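Side-chain contacts in exosome complex component Rrp42 (Pyrococcus abyssi, PDB 2PO1), which probably serves as a non-catalytic component of the archaeal RNA-degrading exosome, helping to shape the active site of its partner Rrp41: residues Ala159-Leu164 against Lys266-Ala271; Val64-Ser69 against Leu165-Pro170. All blocks are in the same frame, centred on the assembly; numbering follows the deposited sequence.

Contact 1 of 2, residues Ala159-Leu164 against Lys266-Ala271; sequences AAIAAL and KLILEA
Ile-268 meets both Ile-161 and Ala-162 through two separate methyl groups. All of this contact is apolar, and all three residues are buried. The delta methyl does one half of the work: Ile-268 CD1 lies 3.7 Å from Ile-161 CG2. The two isoleucine side chains cross at about a right angle, so they touch at one methyl pair and do not run alongside each other. In Ile-161, CG1 stands anti to the backbone N (chi1 -167°). This sends the longer branch away from Ile-268 and leaves the short CG2 branch to make the touch. The longer branch of Ile-268 is extended at chi2 (167°), which carries CD1 across to that methyl.

The other half is made by the gamma methyl. Ile-268 CG2 sits 3.9 Å from Ala-162 CB and 4.0 Å from Ala-162 CA, so it rests against the helix surface itself. The small alanine side chain lets the backbones come close: the CA atoms of Ala-162 and Ile-268 are 5.8 Å apart. In the RNase PH fold of this chain, helix 152-166 packs against the five-stranded sheet, and the long C-terminal helix 247-275 lies beside it. Ala-162 and Ile-268 both also touch Ile-41 on strand 39-43. Ile-161 packs on Ile-195 and Pro-196.

Backbone hydrogen bonds run within each helix. Ala-163 N bonds to Ala-159 O at 2.8 Å, and Ala-271 N bonds to Leu-267 O at 2.9 Å. Exposed Lys-266 forms a salt bridge with Glu-262, one turn earlier on its own helix.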
# COMPACT_ATOMS: atom_id res chain seq x y z
N ALA C 159 -6.67 -29.47 2.55
CA ALA C 159 -5.60 -29.26 1.55
C ALA C 159 -4.27 -28.94 2.21
O ALA C 159 -3.25 -29.38 1.72
CB ALA C 159 -5.98 -28.16 0.60
N ALA C 160 -4.28 -28.16 3.31
CA ALA C 160 -3.03 -27.64 3.90
C ALA C 160 -2.31 -28.81 4.52
O ALA C 160 -1.14 -29.06 4.24
CB ALA C 160 -3.28 -26.53 4.93
N ILE C 161 -3.03 -29.61 5.31
CA ILE C 161 -2.35 -30.69 5.96
C ILE C 161 -2.00 -31.78 4.94
O ILE C 161 -0.98 -32.48 5.08
CB ILE C 161 -3.13 -31.26 7.19
CG1 ILE C 161 -2.21 -32.18 8.01
CG2 ILE C 161 -4.38 -31.92 6.77
CD1 ILE C 161 -1.11 -31.31 8.76
N ALA C 162 -2.84 -31.95 3.93
CA ALA C 162 -2.51 -32.97 2.93
C ALA C 162 -1.28 -32.52 2.15
O ALA C 162 -0.45 -33.34 1.77
CB ALA C 162 -3.72 -33.25 1.99
N ALA C 163 -1.14 -31.22 1.91
CA ALA C 163 0.00 -30.75 1.12
C ALA C 163 1.28 -30.92 1.98
O ALA C 163 2.32 -31.38 1.51
CB ALA C 163 -0.21 -29.30 0.72
N LEU C 164 1.18 -30.64 3.28
CA LEU C 164 2.33 -30.80 4.21
C LEU C 164 2.77 -32.26 4.32
O LEU C 164 3.98 -32.59 4.35
CB LEU C 164 1.91 -30.24 5.57
CG LEU C 164 1.90 -28.73 5.64
CD1 LEU C 164 1.24 -28.39 6.92
CD2 LEU C 164 3.36 -28.26 5.69
N LYS C 266 -8.63 -40.30 7.20
CA LYS C 266 -8.48 -41.47 6.35
C LYS C 266 -8.37 -41.13 4.83
O LYS C 266 -7.56 -41.73 4.13
CB LYS C 266 -9.60 -42.45 6.60
CG LYS C 266 -9.61 -42.99 8.00
CD LYS C 266 -10.61 -44.16 8.10
CE LYS C 266 -10.95 -44.47 9.54
NZ LYS C 266 -9.74 -44.77 10.34
N LEU C 267 -9.15 -40.17 4.34
CA LEU C 267 -9.07 -39.78 2.93
C LEU C 267 -7.77 -39.07 2.61
O LEU C 267 -7.16 -39.33 1.58
CB LEU C 267 -10.23 -38.86 2.56
CG LEU C 267 -11.57 -39.55 2.64
CD1 LEU C 267 -12.75 -38.54 2.57
CD2 LEU C 267 -11.68 -40.69 1.57
N ILE C 268 -7.37 -38.16 3.50
CA ILE C 268 -6.07 -37.54 3.43
C ILE C 268 -4.93 -38.55 3.40
O ILE C 268 -4.08 -38.45 2.53
CB ILE C 268 -5.83 -36.55 4.59
CG1 ILE C 268 -6.84 -35.38 4.52
CG2 ILE C 268 -4.38 -36.07 4.56
CD1 ILE C 268 -6.85 -34.50 5.85
N LEU C 269 -4.90 -39.52 4.31
CA LEU C 269 -3.77 -40.42 4.36
C LEU C 269 -3.73 -41.22 3.05
O LEU C 269 -2.66 -41.46 2.50
CB LEU C 269 -3.87 -41.38 5.55
CG LEU C 269 -3.08 -41.09 6.84
CD1 LEU C 269 -2.02 -40.04 6.59
CD2 LEU C 269 -4.03 -40.70 7.95
N GLU C 270 -4.92 -41.59 2.55
CA GLU C 270 -5.10 -42.38 1.32
C GLU C 270 -4.54 -41.59 0.12
O GLU C 270 -3.76 -42.09 -0.67
CB GLU C 270 -6.60 -42.63 1.18
CG GLU C 270 -7.06 -43.52 0.04
CD GLU C 270 -8.50 -44.10 0.24
OE1 GLU C 270 -8.80 -45.11 -0.42
OE2 GLU C 270 -9.31 -43.55 1.05
N ALA C 271 -4.92 -40.34 0.02
CA ALA C 271 -4.43 -39.46 -1.07
C ALA C 271 -2.94 -39.33 -0.97
O ALA C 271 -2.24 -39.38 -1.97
CB ALA C 271 -5.06 -38.10 -0.98

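Contact 2 of 2, residues Val64-Ser69 against Leu165-Pro170; sequences VGIKTS and LNARVP
The contact lies in domain 1 of the 3' exoribonuclease family, in this RNase PH-type chain, where helix 152-166 ends and strand 168-174 follows. That exit passes over the face of strand 60-71. Alternate residues meet: Ile-66 faces Ala-167, and Thr-68 faces Val-169. The two segments run in the same direction here, but they pack through side chains and are not neighbours in one sheet.

Thr-68 and Val-169 make the closer pair. Their side chains cross at about a right angle. Val-169 CG1 lies 3.4 Å from Thr-68 CG2, tighter than a usual carbon contact, and 3.6 Å from Thr-68 OG1. One valine methyl therefore meets both branches of the threonine. Val-169 CG1 stands anti to its own carbonyl carbon (chi1 -64°), which turns this methyl toward Thr-68. The Ile-66 to Ala-167 pair is looser, with CG2 of Ile-66 4.2 Å from CB of Ala-167. Pro-170 CD is a weaker neighbour, 4.3 Å from Thr-68 OG1.

On the far face of strand 60-71, Lys-67 NZ hydrogen-bonds to the backbone of another protein chain. Asn-166 OD1 accepts a bond from Ser-52 N, which ties the helix exit to strand 51-57.

The cross-contact itself is van der Waals packing: shape and close fit join these segments, while the hydrogen bonds of each go to other parts of the fold, among them strands 51-57 and 135-147 for both.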
# COMPACT_ATOMS: atom_id res chain seq x y z
N VAL C 64 -3.42 -26.09 -2.46
CA VAL C 64 -2.40 -25.58 -1.55
C VAL C 64 -1.08 -26.04 -2.03
O VAL C 64 -0.91 -27.22 -2.46
CB VAL C 64 -2.62 -26.10 -0.08
CG1 VAL C 64 -1.42 -25.75 0.84
CG2 VAL C 64 -3.83 -25.51 0.41
N GLY C 65 -0.14 -25.12 -2.03
CA GLY C 65 1.24 -25.45 -2.41
C GLY C 65 2.10 -25.22 -1.19
O GLY C 65 1.83 -24.30 -0.41
N ILE C 66 3.09 -26.09 -0.99
CA ILE C 66 4.07 -25.92 0.08
C ILE C 66 5.36 -25.61 -0.57
O ILE C 66 5.77 -26.31 -1.47
CB ILE C 66 4.25 -27.22 0.93
CG1 ILE C 66 2.91 -27.69 1.51
CG2 ILE C 66 5.32 -27.01 1.99
CD1 ILE C 66 2.22 -26.79 2.52
N LYS C 67 5.95 -24.49 -0.21
CA LYS C 67 7.29 -24.20 -0.68
C LYS C 67 8.10 -23.93 0.53
O LYS C 67 7.64 -23.20 1.40
CB LYS C 67 7.34 -22.91 -1.48
CG LYS C 67 6.43 -22.83 -2.63
CD LYS C 67 7.00 -23.63 -3.72
CE LYS C 67 8.02 -22.74 -4.42
NZ LYS C 67 8.62 -23.58 -5.43
N THR C 68 9.32 -24.47 0.56
CA THR C 68 10.20 -24.28 1.68
C THR C 68 11.50 -23.64 1.23
O THR C 68 11.92 -23.79 0.10
CB THR C 68 10.52 -25.61 2.28
OG1 THR C 68 11.29 -26.33 1.33
CG2 THR C 68 9.23 -26.35 2.55
N SER C 69 12.12 -22.85 2.10
CA SER C 69 13.48 -22.47 1.87
C SER C 69 14.18 -22.45 3.21
O SER C 69 13.63 -22.87 4.23
CB SER C 69 13.50 -21.09 1.23
OG SER C 69 12.74 -20.25 2.05
N LEU C 165 1.78 -33.15 4.35
CA LEU C 165 2.07 -34.58 4.34
C LEU C 165 2.69 -34.98 3.03
O LEU C 165 3.50 -35.85 3.01
CB LEU C 165 0.81 -35.41 4.56
CG LEU C 165 0.29 -35.31 6.00
CD1 LEU C 165 -1.18 -35.73 5.99
CD2 LEU C 165 1.17 -36.12 6.96
N ASN C 166 2.30 -34.32 1.95
CA ASN C 166 2.87 -34.59 0.62
C ASN C 166 4.26 -34.02 0.39
O ASN C 166 4.95 -34.38 -0.59
CB ASN C 166 1.95 -33.96 -0.43
CG ASN C 166 2.44 -34.14 -1.82
OD1 ASN C 166 2.66 -33.19 -2.50
ND2 ASN C 166 2.60 -35.39 -2.25
N ALA C 167 4.67 -33.12 1.26
CA ALA C 167 5.80 -32.29 1.00
C ALA C 167 7.02 -33.15 1.14
O ALA C 167 7.09 -34.03 2.01
CB ALA C 167 5.84 -31.13 1.95
N ARG C 168 7.91 -32.94 0.19
CA ARG C 168 9.25 -33.49 0.22
C ARG C 168 10.15 -32.31 -0.02
O ARG C 168 10.00 -31.59 -1.00
CB ARG C 168 9.45 -34.58 -0.83
CG ARG C 168 8.72 -35.84 -0.47
CD ARG C 168 9.24 -37.07 -1.10
NE ARG C 168 10.59 -37.45 -0.62
CZ ARG C 168 10.86 -38.27 0.40
NH1 ARG C 168 9.89 -38.83 1.15
NH2 ARG C 168 12.14 -38.51 0.71
N VAL C 169 11.09 -32.13 0.89
CA VAL C 169 11.93 -30.96 0.95
C VAL C 169 13.38 -31.47 0.86
O VAL C 169 13.65 -32.61 1.24
CB VAL C 169 11.65 -30.17 2.26
CG1 VAL C 169 10.19 -29.63 2.26
CG2 VAL C 169 11.89 -31.04 3.49
N PRO C 170 14.29 -30.63 0.31
CA PRO C 170 15.70 -31.01 0.18
C PRO C 170 16.27 -31.37 1.55
O PRO C 170 16.05 -30.62 2.51
CB PRO C 170 16.38 -29.73 -0.32
CG PRO C 170 15.26 -28.90 -0.91
CD PRO C 170 14.01 -29.27 -0.20

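In the fold
Both contacts are buried, and both use helix 152-166. The centre of contact 1 is about 10 Å from the centre of the chain, that of contact 2 about 15 Å. Contact 1 joins two helices. Contact 2 takes the end of the same helix to the sheet strand 60-71. It includes partly exposed residues and approaches the bound nucleic acid more closely, about 6 Å at the nearest atom against 12 Å. Contact 1 is wholly aliphatic, while contact 2 is mainly apolar, with the Thr-68 hydroxyl among the touching atoms. The two join directly: Ala-159 CB meets Val-64 CG2 at 3.4 Å, and Leu-165 CD1 meets Ile-268 CG2 at 3.5 Å.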